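Local atomic coordinates of pyruvate synthase subunit PorC (Thermotoga maritima MSB8, PDB entry 2RAA), a protein that is the gamma chain of pyruvate synthase, the enzyme that oxidises pyruvate with CoA and ferredoxin to acetyl-CoA and CO2. Residues A[39-44]-A[170-175]; A[137-142]-A[150-155]; A[141-146]-A[193-198]; A[154-159]-A[198-203]. All coordinates share one frame; numbering follows the deposited sequence. Where two conformers were deposited one is given.

Contact 1 of 4, residues A[39-44]-A[170-175]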
loop_
_atom_site.group_PDB
_atom_site.type_symbol
_atom_site.label_atom_id
_atom_site.label_comp_id
_atom_site.label_asym_id
_atom_site.label_seq_id
_atom_site.Cartn_x
_atom_site.Cartn_y
_atom_site.Cartn_z
ATOM N N LEU A 39 8.616 -1.515 -2.031
ATOM C CA LEU A 39 8.458 -2.432 -0.952
ATOM C C LEU A 39 9.355 -3.617 -1.285
ATOM O O LEU A 39 10.199 -4.009 -0.491
ATOM C CB LEU A 39 6.999 -2.840 -0.855
ATOM C CG LEU A 39 6.737 -3.961 0.118
ATOM C CD1 LEU A 39 7.276 -3.571 1.498
ATOM C CD2 LEU A 39 5.245 -4.225 0.117
ATOM N N ALA A 40 9.191 -4.151 -2.498
ATOM C CA ALA A 40 10.009 -5.267 -2.977
ATOM C C ALA A 40 11.492 -4.914 -2.817
ATOM O O ALA A 40 12.275 -5.658 -2.215
ATOM C CB ALA A 40 9.658 -5.608 -4.473
ATOM N N GLU A 41 11.874 -3.764 -3.337
ATOM C CA GLU A 41 13.288 -3.326 -3.198
ATOM C C GLU A 41 13.757 -3.299 -1.759
ATOM O O GLU A 41 14.871 -3.720 -1.472
ATOM C CB GLU A 41 13.527 -2.007 -3.927
ATOM C CG GLU A 41 13.896 -2.260 -5.368
ATOM C CD GLU A 41 13.669 -1.096 -6.298
ATOM O OE1 GLU A 41 13.400 0.039 -5.820
ATOM O OE2 GLU A 41 13.757 -1.347 -7.530
ATOM N N ALA A 42 12.898 -2.882 -0.840
ATOM C CA ALA A 42 13.231 -2.873 0.598
ATOM C C ALA A 42 13.497 -4.256 1.137
ATOM O O ALA A 42 14.439 -4.468 1.910
ATOM C CB ALA A 42 12.097 -2.289 1.360
ATOM N N ALA A 43 12.628 -5.206 0.785
ATOM C CA ALA A 43 12.776 -6.600 1.268
ATOM C C ALA A 43 14.009 -7.273 0.646
ATOM O O ALA A 43 14.644 -8.136 1.267
ATOM C CB ALA A 43 11.499 -7.401 0.975
ATOM N N LEU A 44 14.337 -6.864 -0.582
ATOM C CA LEU A 44 15.513 -7.395 -1.309
ATOM C C LEU A 44 16.806 -7.066 -0.558
ATOM O O LEU A 44 17.657 -7.936 -0.338
ATOM C CB LEU A 44 15.573 -6.800 -2.711
ATOM C CG LEU A 44 16.609 -7.367 -3.685
ATOM C CD1 LEU A 44 16.425 -8.871 -3.937
ATOM C CD2 LEU A 44 16.530 -6.586 -4.989
ATOM N N GLU A 170 12.743 3.795 4.218
ATOM C CA GLU A 170 13.399 5.061 4.271
ATOM C C GLU A 170 14.728 5.006 3.545
ATOM O O GLU A 170 15.034 5.908 2.769
ATOM C CB GLU A 170 13.568 5.493 5.714
ATOM C CG GLU A 170 12.232 5.813 6.385
ATOM C CD GLU A 170 12.380 6.233 7.847
ATOM O OE1 GLU A 170 13.535 6.423 8.305
ATOM O OE2 GLU A 170 11.333 6.377 8.529
ATOM N N LYS A 171 15.515 3.956 3.776
ATOM C CA LYS A 171 16.810 3.781 3.073
ATOM C C LYS A 171 16.566 3.819 1.559
ATOM O O LYS A 171 17.282 4.485 0.807
ATOM C CB LYS A 171 17.548 2.482 3.496
ATOM C CG LYS A 171 18.365 2.590 4.825
ATOM N N ARG A 172 15.520 3.125 1.133
ATOM C CA ARG A 172 15.081 3.154 -0.254
ATOM C C ARG A 172 14.627 4.529 -0.737
ATOM O O ARG A 172 14.931 4.919 -1.866
ATOM C CB ARG A 172 13.997 2.080 -0.487
ATOM C CG ARG A 172 14.606 0.837 -1.090
ATOM C CD ARG A 172 14.737 1.106 -2.578
ATOM N NE ARG A 172 16.006 0.710 -3.167
ATOM C CZ ARG A 172 16.340 1.001 -4.427
ATOM N NH1 ARG A 172 15.503 1.680 -5.233
ATOM N NH2 ARG A 172 17.513 0.618 -4.897
ATOM N N ILE A 173 13.912 5.277 0.097
ATOM C CA ILE A 173 13.561 6.657 -0.265
ATOM C C ILE A 173 14.844 7.463 -0.483
ATOM O O ILE A 173 14.943 8.185 -1.465
ATOM C CB ILE A 173 12.625 7.311 0.776
ATOM C CG1 ILE A 173 11.236 6.657 0.707
ATOM C CG2 ILE A 173 12.488 8.810 0.530
ATOM C CD1 ILE A 173 10.286 7.132 1.813
ATOM N N GLU A 174 15.829 7.292 0.398
ATOM C CA GLU A 174 17.144 7.947 0.257
ATOM C C GLU A 174 17.780 7.644 -1.106
ATOM O O GLU A 174 18.195 8.552 -1.810
ATOM C CB GLU A 174 18.097 7.517 1.384
ATOM C CG GLU A 174 17.741 8.048 2.801
ATOM C CD GLU A 174 18.435 7.271 3.978
ATOM O OE1 GLU A 174 19.381 6.469 3.737
ATOM O OE2 GLU A 174 18.022 7.464 5.159
ATOM N N LYS A 175 17.802 6.373 -1.502
ATOM C CA LYS A 175 18.422 5.965 -2.777
ATOM C C LYS A 175 17.686 6.407 -4.059
ATOM O O LYS A 175 18.326 6.597 -5.078
ATOM C CB LYS A 175 18.674 4.439 -2.822
ATOM C CG LYS A 175 19.861 3.934 -1.972
#

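Contact 2 of 4, residues A[137-142]-A[150-155]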
loop_
_atom_site.group_PDB
_atom_site.type_symbol
_atom_site.label_atom_id
_atom_site.label_comp_id
_atom_site.label_asym_id
_atom_site.label_seq_id
_atom_site.Cartn_x
_atom_site.Cartn_y
_atom_site.Cartn_z
ATOM N N THR A 137 -3.936 10.590 0.900
ATOM C CA THR A 137 -3.911 11.753 -0.044
ATOM C C THR A 137 -3.538 13.042 0.651
ATOM O O THR A 137 -2.643 13.763 0.205
ATOM C CB THR A 137 -5.242 11.904 -0.744
ATOM O OG1 THR A 137 -5.503 10.661 -1.416
ATOM C CG2 THR A 137 -5.231 13.096 -1.786
ATOM N N ASP A 138 -4.227 13.323 1.748
ATOM C CA ASP A 138 -3.979 14.525 2.534
ATOM C C ASP A 138 -2.652 14.541 3.243
ATOM O O ASP A 138 -2.016 15.593 3.313
ATOM C CB ASP A 138 -5.114 14.785 3.523
ATOM C CG ASP A 138 -6.381 15.383 2.838
ATOM O OD1 ASP A 138 -6.267 16.272 1.957
ATOM O OD2 ASP A 138 -7.502 14.949 3.196
ATOM N N ILE A 139 -2.209 13.405 3.792
ATOM C CA ILE A 139 -0.839 13.348 4.308
ATOM C C ILE A 139 0.176 13.821 3.229
ATOM O O ILE A 139 1.064 14.669 3.477
ATOM C CB ILE A 139 -0.435 11.928 4.818
ATOM C CG1 ILE A 139 -1.323 11.504 6.009
ATOM C CG2 ILE A 139 1.063 11.948 5.169
ATOM C CD1 ILE A 139 -0.986 9.995 6.713
ATOM N N ALA A 140 0.019 13.313 2.016
ATOM C CA ALA A 140 0.918 13.659 0.915
ATOM C C ALA A 140 0.773 15.111 0.491
ATOM O O ALA A 140 1.773 15.780 0.174
ATOM C CB ALA A 140 0.644 12.734 -0.276
ATOM N N LEU A 141 -0.450 15.636 0.461
ATOM C CA LEU A 141 -0.579 17.042 0.069
ATOM C C LEU A 141 0.154 17.914 1.067
ATOM O O LEU A 141 0.734 18.928 0.700
ATOM C CB LEU A 141 -2.029 17.488 -0.046
ATOM C CG LEU A 141 -2.796 17.025 -1.281
ATOM C CD1 LEU A 141 -4.264 17.087 -0.921
ATOM C CD2 LEU A 141 -2.465 17.871 -2.539
ATOM N N GLN A 142 0.127 17.500 2.334
ATOM C CA GLN A 142 0.782 18.248 3.391
ATOM C C GLN A 142 2.299 18.136 3.329
ATOM O O GLN A 142 3.028 19.124 3.491
ATOM C CB GLN A 142 0.295 17.760 4.763
ATOM C CG GLN A 142 -1.142 18.095 5.095
ATOM C CD GLN A 142 -1.417 18.145 6.594
ATOM O OE1 GLN A 142 -2.148 17.303 7.133
ATOM N NE2 GLN A 142 -0.817 19.126 7.276
ATOM N N ASN A 150 0.693 7.061 -2.493
ATOM C CA ASN A 150 1.408 5.824 -2.441
ATOM C C ASN A 150 2.393 5.712 -1.292
ATOM O O ASN A 150 2.442 4.660 -0.694
ATOM C CB ASN A 150 1.996 5.464 -3.817
ATOM C CG ASN A 150 3.027 6.470 -4.335
ATOM O OD1 ASN A 150 3.090 7.622 -3.890
ATOM N ND2 ASN A 150 3.852 6.019 -5.288
ATOM N N THR A 151 3.111 6.784 -0.929
ATOM C CA THR A 151 4.110 6.686 0.144
ATOM C C THR A 151 3.480 6.559 1.523
ATOM O O THR A 151 3.893 5.705 2.323
ATOM C CB THR A 151 5.148 7.798 0.099
ATOM O OG1 THR A 151 5.829 7.743 -1.158
ATOM C CG2 THR A 151 6.219 7.627 1.223
ATOM N N PRO A 152 2.482 7.389 1.835
ATOM C CA PRO A 152 1.801 7.109 3.097
ATOM C C PRO A 152 1.127 5.740 3.131
ATOM O O PRO A 152 1.051 5.112 4.193
ATOM C CB PRO A 152 0.768 8.236 3.192
ATOM C CG PRO A 152 1.336 9.351 2.352
ATOM C CD PRO A 152 1.952 8.605 1.184
HETATM N N MSE A 153 0.625 5.252 2.003
HETATM C CA MSE A 153 0.021 3.910 1.995
HETATM C C MSE A 153 1.092 2.851 2.294
HETATM O O MSE A 153 0.856 1.868 3.018
HETATM C CB MSE A 153 -0.699 3.629 0.693
HETATM C CG MSE A 153 -1.960 4.444 0.516
HETATM SE SE MSE A 153 -3.329 4.105 1.816
HETATM C CE MSE A 153 -4.117 2.460 1.002
ATOM N N LEU A 154 2.286 3.051 1.760
ATOM C CA LEU A 154 3.380 2.160 2.133
ATOM C C LEU A 154 3.640 2.172 3.609
ATOM O O LEU A 154 3.854 1.133 4.212
ATOM C CB LEU A 154 4.667 2.582 1.442
ATOM C CG LEU A 154 5.130 1.716 0.314
ATOM C CD1 LEU A 154 6.372 2.361 -0.200
ATOM C CD2 LEU A 154 5.395 0.344 0.899
ATOM N N GLY A 155 3.726 3.352 4.195
ATOM C CA GLY A 155 3.967 3.449 5.631
ATOM C C GLY A 155 2.868 2.793 6.439
ATOM O O GLY A 155 3.114 2.032 7.379
#

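Contact 3 of 4, residues A[141-146]-A[193-198]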
loop_
_atom_site.group_PDB
_atom_site.type_symbol
_atom_site.label_atom_id
_atom_site.label_comp_id
_atom_site.label_asym_id
_atom_site.label_seq_id
_atom_site.Cartn_x
_atom_site.Cartn_y
_atom_site.Cartn_z
ATOM N N LEU A 141 -0.450 15.636 0.461
ATOM C CA LEU A 141 -0.579 17.042 0.069
ATOM C C LEU A 141 0.154 17.914 1.067
ATOM O O LEU A 141 0.734 18.928 0.700
ATOM C CB LEU A 141 -2.029 17.488 -0.046
ATOM C CG LEU A 141 -2.796 17.025 -1.281
ATOM C CD1 LEU A 141 -4.264 17.087 -0.921
ATOM C CD2 LEU A 141 -2.465 17.871 -2.539
ATOM N N GLN A 142 0.127 17.500 2.334
ATOM C CA GLN A 142 0.782 18.248 3.391
ATOM C C GLN A 142 2.299 18.136 3.329
ATOM O O GLN A 142 3.028 19.124 3.491
ATOM C CB GLN A 142 0.295 17.760 4.763
ATOM C CG GLN A 142 -1.142 18.095 5.095
ATOM C CD GLN A 142 -1.417 18.145 6.594
ATOM O OE1 GLN A 142 -2.148 17.303 7.133
ATOM N NE2 GLN A 142 -0.817 19.126 7.276
ATOM N N GLU A 143 2.775 16.923 3.101
ATOM C CA GLU A 143 4.187 16.664 3.233
ATOM C C GLU A 143 4.973 16.831 1.951
ATOM O O GLU A 143 6.038 17.490 1.961
ATOM C CB GLU A 143 4.411 15.260 3.819
ATOM C CG GLU A 143 3.917 15.090 5.251
ATOM C CD GLU A 143 4.531 16.092 6.253
ATOM O OE1 GLU A 143 5.645 16.640 6.047
ATOM O OE2 GLU A 143 3.878 16.302 7.285
ATOM N N ILE A 144 4.490 16.213 0.864
ATOM C CA ILE A 144 5.203 16.282 -0.416
ATOM C C ILE A 144 4.535 17.279 -1.393
ATOM O O ILE A 144 5.016 17.464 -2.502
ATOM C CB ILE A 144 5.440 14.921 -1.069
ATOM C CG1 ILE A 144 4.119 14.292 -1.558
ATOM C CG2 ILE A 144 6.238 14.005 -0.078
ATOM C CD1 ILE A 144 4.257 13.053 -2.500
ATOM N N LYS A 145 3.441 17.894 -0.969
ATOM C CA LYS A 145 2.730 18.839 -1.800
ATOM C C LYS A 145 2.147 18.253 -3.067
ATOM O O LYS A 145 2.032 18.942 -4.055
ATOM C CB LYS A 145 3.656 20.013 -2.121
ATOM C CG LYS A 145 4.108 20.761 -0.856
ATOM C CD LYS A 145 5.092 21.864 -1.224
ATOM C CE LYS A 145 5.660 22.615 -0.021
ATOM N NZ LYS A 145 6.442 23.807 -0.506
ATOM N N ARG A 146 1.743 16.997 -3.003
ATOM C CA ARG A 146 1.126 16.271 -4.115
ATOM C C ARG A 146 0.087 15.338 -3.523
ATOM O O ARG A 146 0.308 14.774 -2.464
ATOM C CB ARG A 146 2.142 15.358 -4.811
ATOM C CG ARG A 146 2.970 15.923 -5.907
ATOM C CD ARG A 146 3.922 16.971 -5.435
ATOM N NE ARG A 146 5.173 16.963 -6.183
ATOM C CZ ARG A 146 5.914 18.035 -6.410
ATOM N NH1 ARG A 146 5.513 19.229 -5.997
ATOM N NH2 ARG A 146 7.049 17.913 -7.086
ATOM N N LEU A 193 5.991 8.977 4.595
ATOM C CA LEU A 193 5.970 7.557 4.940
ATOM C C LEU A 193 5.657 7.390 6.434
ATOM O O LEU A 193 4.741 6.679 6.785
ATOM C CB LEU A 193 7.273 6.867 4.542
ATOM C CG LEU A 193 7.393 5.385 4.935
ATOM C CD1 LEU A 193 6.689 4.409 3.938
ATOM C CD2 LEU A 193 8.845 5.067 5.065
ATOM N N ARG A 194 6.392 8.108 7.284
ATOM C CA ARG A 194 6.199 8.065 8.719
ATOM C C ARG A 194 4.778 8.418 9.145
ATOM O O ARG A 194 4.218 7.721 9.980
ATOM C CB ARG A 194 7.168 9.010 9.415
ATOM C CG ARG A 194 8.644 8.608 9.315
ATOM C CD ARG A 194 9.487 9.412 10.313
ATOM N NE ARG A 194 10.832 9.745 9.819
ATOM C CZ ARG A 194 11.259 10.970 9.470
ATOM N NH1 ARG A 194 10.466 12.045 9.548
ATOM N NH2 ARG A 194 12.514 11.128 9.047
ATOM N N ARG A 195 4.213 9.505 8.603
ATOM C CA ARG A 195 2.868 9.884 8.955
ATOM C C ARG A 195 1.805 8.862 8.526
ATOM O O ARG A 195 0.773 8.743 9.197
ATOM C CB ARG A 195 2.517 11.313 8.464
ATOM C CG ARG A 195 3.001 12.443 9.436
ATOM C CD ARG A 195 2.357 13.793 9.083
ATOM N NE ARG A 195 0.880 13.781 9.200
ATOM C CZ ARG A 195 0.059 14.653 8.602
ATOM N NH1 ARG A 195 0.568 15.589 7.817
ATOM N NH2 ARG A 195 -1.276 14.565 8.743
ATOM N N GLY A 196 1.991 8.138 7.415
ATOM C CA GLY A 196 1.047 7.044 7.092
ATOM C C GLY A 196 1.246 5.902 8.114
ATOM O O GLY A 196 0.299 5.228 8.528
ATOM N N TYR A 197 2.484 5.678 8.509
ATOM C CA TYR A 197 2.807 4.640 9.513
ATOM C C TYR A 197 2.094 4.954 10.812
ATOM O O TYR A 197 1.333 4.132 11.302
ATOM C CB TYR A 197 4.305 4.571 9.747
ATOM C CG TYR A 197 4.760 3.570 10.789
ATOM C CD1 TYR A 197 4.812 3.921 12.119
ATOM C CD2 TYR A 197 5.172 2.298 10.431
ATOM C CE1 TYR A 197 5.255 3.039 13.093
ATOM C CE2 TYR A 197 5.614 1.390 11.393
ATOM C CZ TYR A 197 5.646 1.770 12.738
ATOM O OH TYR A 197 6.083 0.897 13.748
ATOM N N GLU A 198 2.278 6.180 11.308
ATOM C CA GLU A 198 1.659 6.657 12.557
ATOM C C GLU A 198 0.149 6.758 12.572
ATOM O O GLU A 198 -0.483 6.393 13.556
ATOM C CB GLU A 198 2.202 8.042 12.879
ATOM C CG GLU A 198 3.636 8.014 13.360
ATOM C CD GLU A 198 4.368 9.328 13.207
ATOM O OE1 GLU A 198 3.745 10.396 12.898
ATOM O OE2 GLU A 198 5.604 9.262 13.397
#

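Contact 4 of 4, residues A[154-159]-A[198-203]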
loop_
_atom_site.group_PDB
_atom_site.type_symbol
_atom_site.label_atom_id
_atom_site.label_comp_id
_atom_site.label_asym_id
_atom_site.label_seq_id
_atom_site.Cartn_x
_atom_site.Cartn_y
_atom_site.Cartn_z
ATOM N N LEU A 154 2.286 3.051 1.760
ATOM C CA LEU A 154 3.380 2.160 2.133
ATOM C C LEU A 154 3.640 2.172 3.609
ATOM O O LEU A 154 3.854 1.133 4.212
ATOM C CB LEU A 154 4.667 2.582 1.442
ATOM C CG LEU A 154 5.130 1.716 0.314
ATOM C CD1 LEU A 154 6.372 2.361 -0.200
ATOM C CD2 LEU A 154 5.395 0.344 0.899
ATOM N N GLY A 155 3.726 3.352 4.195
ATOM C CA GLY A 155 3.967 3.449 5.631
ATOM C C GLY A 155 2.868 2.793 6.439
ATOM O O GLY A 155 3.114 2.032 7.379
ATOM N N ALA A 156 1.636 3.085 6.089
ATOM C CA ALA A 156 0.472 2.367 6.651
ATOM C C ALA A 156 0.632 0.868 6.547
ATOM O O ALA A 156 0.390 0.152 7.496
ATOM C CB ALA A 156 -0.794 2.779 5.982
ATOM N N LEU A 157 1.051 0.394 5.382
ATOM C CA LEU A 157 1.244 -1.045 5.150
ATOM C C LEU A 157 2.246 -1.679 6.085
ATOM O O LEU A 157 2.034 -2.788 6.606
ATOM C CB LEU A 157 1.744 -1.254 3.727
ATOM C CG LEU A 157 1.806 -2.687 3.188
ATOM C CD1 LEU A 157 0.462 -3.445 3.295
ATOM C CD2 LEU A 157 2.293 -2.555 1.788
ATOM N N VAL A 158 3.381 -1.003 6.215
ATOM C CA VAL A 158 4.447 -1.462 7.059
ATOM C C VAL A 158 3.949 -1.505 8.484
ATOM O O VAL A 158 4.181 -2.467 9.197
ATOM C CB VAL A 158 5.659 -0.555 6.920
ATOM C CG1 VAL A 158 6.613 -0.723 8.136
ATOM C CG2 VAL A 158 6.321 -0.838 5.578
ATOM N N ARG A 159 3.234 -0.464 8.885
ATOM C CA ARG A 159 2.640 -0.421 10.203
ATOM C C ARG A 159 1.674 -1.586 10.460
ATOM O O ARG A 159 1.859 -2.318 11.441
ATOM C CB ARG A 159 1.987 0.923 10.433
ATOM C CG ARG A 159 1.238 1.097 11.741
ATOM C CD ARG A 159 2.168 1.286 12.931
ATOM N NE ARG A 159 1.382 1.346 14.153
ATOM C CZ ARG A 159 0.821 2.439 14.667
ATOM N NH1 ARG A 159 0.954 3.633 14.100
ATOM N NH2 ARG A 159 0.113 2.335 15.777
ATOM N N GLU A 198 2.278 6.180 11.308
ATOM C CA GLU A 198 1.659 6.657 12.557
ATOM C C GLU A 198 0.149 6.758 12.572
ATOM O O GLU A 198 -0.483 6.393 13.556
ATOM C CB GLU A 198 2.202 8.042 12.879
ATOM C CG GLU A 198 3.636 8.014 13.360
ATOM C CD GLU A 198 4.368 9.328 13.207
ATOM O OE1 GLU A 198 3.745 10.396 12.898
ATOM O OE2 GLU A 198 5.604 9.262 13.397
ATOM N N GLU A 199 -0.433 7.257 11.480
ATOM C CA GLU A 199 -1.836 7.616 11.470
ATOM C C GLU A 199 -2.850 6.583 11.015
ATOM O O GLU A 199 -4.033 6.788 11.181
ATOM C CB GLU A 199 -1.986 8.928 10.710
ATOM C CG GLU A 199 -1.718 10.110 11.651
ATOM C CD GLU A 199 -0.915 11.235 11.040
ATOM O OE1 GLU A 199 -1.367 11.814 10.012
ATOM O OE2 GLU A 199 0.158 11.553 11.625
ATOM N N VAL A 200 -2.418 5.465 10.462
ATOM C CA VAL A 200 -3.378 4.465 10.010
ATOM C C VAL A 200 -4.205 3.982 11.217
ATOM O O VAL A 200 -3.646 3.810 12.292
ATOM C CB VAL A 200 -2.663 3.276 9.347
ATOM C CG1 VAL A 200 -1.623 2.635 10.319
ATOM C CG2 VAL A 200 -3.690 2.249 8.824
ATOM N N LYS A 201 -5.520 3.776 11.055
ATOM C CA LYS A 201 -6.357 3.263 12.149
ATOM C C LYS A 201 -7.032 1.971 11.745
ATOM O O LYS A 201 -7.468 1.824 10.613
ATOM C CB LYS A 201 -7.439 4.268 12.570
ATOM C CG LYS A 201 -6.946 5.653 12.976
ATOM C CD LYS A 201 -6.065 5.647 14.224
ATOM C CE LYS A 201 -5.596 7.082 14.560
ATOM N NZ LYS A 201 -4.625 7.116 15.702
ATOM N N CYS A 202 -7.155 1.055 12.706
ATOM C CA CYS A 202 -7.703 -0.264 12.450
ATOM C C CYS A 202 -8.991 -0.669 13.190
ATOM O O CYS A 202 -9.224 -0.321 14.343
ATOM C CB CYS A 202 -6.623 -1.303 12.740
ATOM S SG CYS A 202 -5.353 -1.271 11.513
ATOM N N SER A 203 -9.765 -1.466 12.463
ATOM C CA SER A 203 -11.007 -2.103 12.852
ATOM C C SER A 203 -10.867 -2.992 14.089
ATOM O O SER A 203 -11.742 -3.010 14.966
ATOM C CB SER A 203 -11.400 -2.980 11.666
ATOM O OG SER A 203 -12.704 -3.460 11.717
#

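Contact 1 of 4, residues A[39-44]-A[170-175]
Glu41 and Arg172 join two helices through one short salt bridge, 2.7 Å from Glu41 OE1 to Arg172 NH1. The carboxylate does not meet the guanidinium side by side in a common plane. Glu41 CD sits 3.5 Å above one face of the guanidinium group of Arg172, displaced toward its rim, and the two flat groups are tilted 54° to each other, so a single oxygen makes the ion pair. Glu41 runs out extended beyond CG, whereas Arg172 has to fold: bends at chi2 (-81°) and chi3 (135°) turn its end along the neighbouring helix. On the way its methylene part packs on the glutamate stem, with Arg172 CD 3.6 Å from Glu41 CB. In this alpha/beta fold helix 32-45 lies on the mixed sheet, Leu39, Ala40 and Ala43 touching strand 64-72, and helix 166-176 packs against it and against helices 150-161 and 183-199. Alanine suits position 42 because the helices come near here, the Ala42 and Arg172 CA atoms being 6.4 Å apart; Arg172 CG passes 4.1 Å from Ala42 N. A second acid, Glu45, forms a salt bridge with Arg172 NE, so two carboxylates of helix 32-45 hold one cation. A leucine in place of Arg172 would probably leave Glu41 and Glu45 without their shared counter-charge and let the Glu41 carboxylate swing away.

Contact 2 of 4, residues A[137-142]-A[150-155]
Pro152 reaches across to Ile139 and Ala140 with a single ring atom, CG, and the contact is wholly apolar. Its nearest approach is 3.8 Å, from Pro152 CG to Ile139 CG2, and Ile139 CB follows at 4.0 Å from Pro152 CG. The gamma methyl can do this because it lies anti to the backbone N, while CG1, chi1 -63°, stands beside that N and carries the longer branch on toward Arg195 and Glu199 of helix 183-199. A beta-branched residue thus serves two neighbours at once. Ala140 adds a lighter touch, its CB 4.3 Å from Pro152 CG; a side chain no larger than a methyl lets the proline ring come near the helix backbone, Pro152 CG being 4.2 Å from Ala140 N.

Polar side chains bond away from the apolar contact. Thr137 OG1 is hydrogen-bonded to Asn113 ND2, and Asn150 ND2 to the carbonyl of Gly31, which ties the start of each helix to other parts of the chain. In the backbone, proline fits because Pro152 stands in the first turn of helix 150-161, where a residue without an N-H costs no helical bond.

Met153, present as selenomethionine, touches Leu111 and Asn113 of strand 109-113. The arrangement is the buried packing of two successive helices of an alpha/beta fold, joined by a short loop and backed by a sheet.

Contact 3 of 4, residues A[141-146]-A[193-198]
Arg195 offers the edge of its guanidinium group to Gln142 and Glu143, neighbours at the end of helix 136-143. Gln142 OE1 lies in a fork between the two terminal nitrogens. The bond from Arg195 NH2 to Gln142 OE1 is 3.3 Å long with an N-H...O angle of 150°; the one from Arg195 NH1, also 3.3 Å to Gln142 OE1, is weak. OE1 is nearly in the guanidinium plane, yet the NH2 donor lies above the amide's own carbonyl plane, 51° out of it and not on a lone pair, and the two flat groups stand 79° apart. Glu143 adds a long salt bridge, 3.4 Å from OE2 to Arg195 NH1. Its carboxylate is also nearly perpendicular to the guanidinium, and Glu143 OE2 lies 3.4 Å from Arg195 CD as well.

Stronger partners sit on helix 183-199 itself. Glu143 OE1 pairs with Arg191, and Arg195 NH2 with Glu199, so residues spaced four apart form a surface charge network. It joins two helices of the alpha/beta fold, the short helix 136-143 and the long helix 183-199. Beyond the first of these Lys145, with positive phi, turns the chain away. A bend at chi3 brings the arginine end round to these partners. A methionine in place of Arg195 would probably leave Gln142 OE1 and Glu199 without this donor and Glu143 to Arg191 alone.

Packing is lighter. Gln142 CB lies 3.8 Å from Arg195 NH1, and Glu143 and Ile144 rest on Ala192. Leu193 turns elsewhere, to helices 150-161 and 166-176.

Contact 4 of 4, residues A[154-159]-A[198-203]
Val200 packs closely against Ala156 and the stem of Arg159, while the charged end of that arginine goes outward to backbone carbonyls. On the tight side Val200 CB meets Ala156 CB at 3.9 Å, and Val200 CG1 comes within 3.5 Å of Arg159 CG. The valine has CG1 in the crowded position between its backbone N and carbonyl carbon, chi1 57°, which turns that methyl to the arginine; CG2 goes toward Ala156. The small alanine lets the backbones approach, with the CA atoms of Ala156 and Val200 5.5 Å apart.

The outer side is looser and more exposed. Arg159 bends at chi2 (75°), and its guanidinium passes the last turn of helix 183-199. There NH1 is hydrogen-bonded to the carbonyl of Tyr197 and more weakly to Glu198 O, at 3.2 Å and 132°. A cation would probably be favoured by the partial negative charge at this C-terminal helix end.

Val200 leads into strand 201-202, antiparallel to strand 130-134 at the sheet edge and fixed there by the disulfide Cys202-Cys132. Helix 150-161 lies on the sheet through Ala156 and Leu157 on Leu111, beside helix 32-45, while helix 166-176 meets it through Leu154 and Val158.

Overall arrangement
From the N terminus, contact 1 brings helix 32-45 to helix 166-176 and closes the longest loop. Within that loop, contact 2 closes a short turn between 137-142 and 150-155. Contact 3 begins on the same helix 136-143 but ends at 193-198, beyond contact 1, so the two cross. Contact 4 runs from helix 150-161, where contact 2 ends, to the end of helix 183-199, just before the C-terminal strand, and crosses both contact 1 and contact 3. Leu154 meets Leu39 of contact 1, and Leu193 of contact 3 meets Glu170 and Ile173. Together they tie helix 32-45 to helices 136-143, 150-161, 166-176 and 183-199 and to edge strand 201-202.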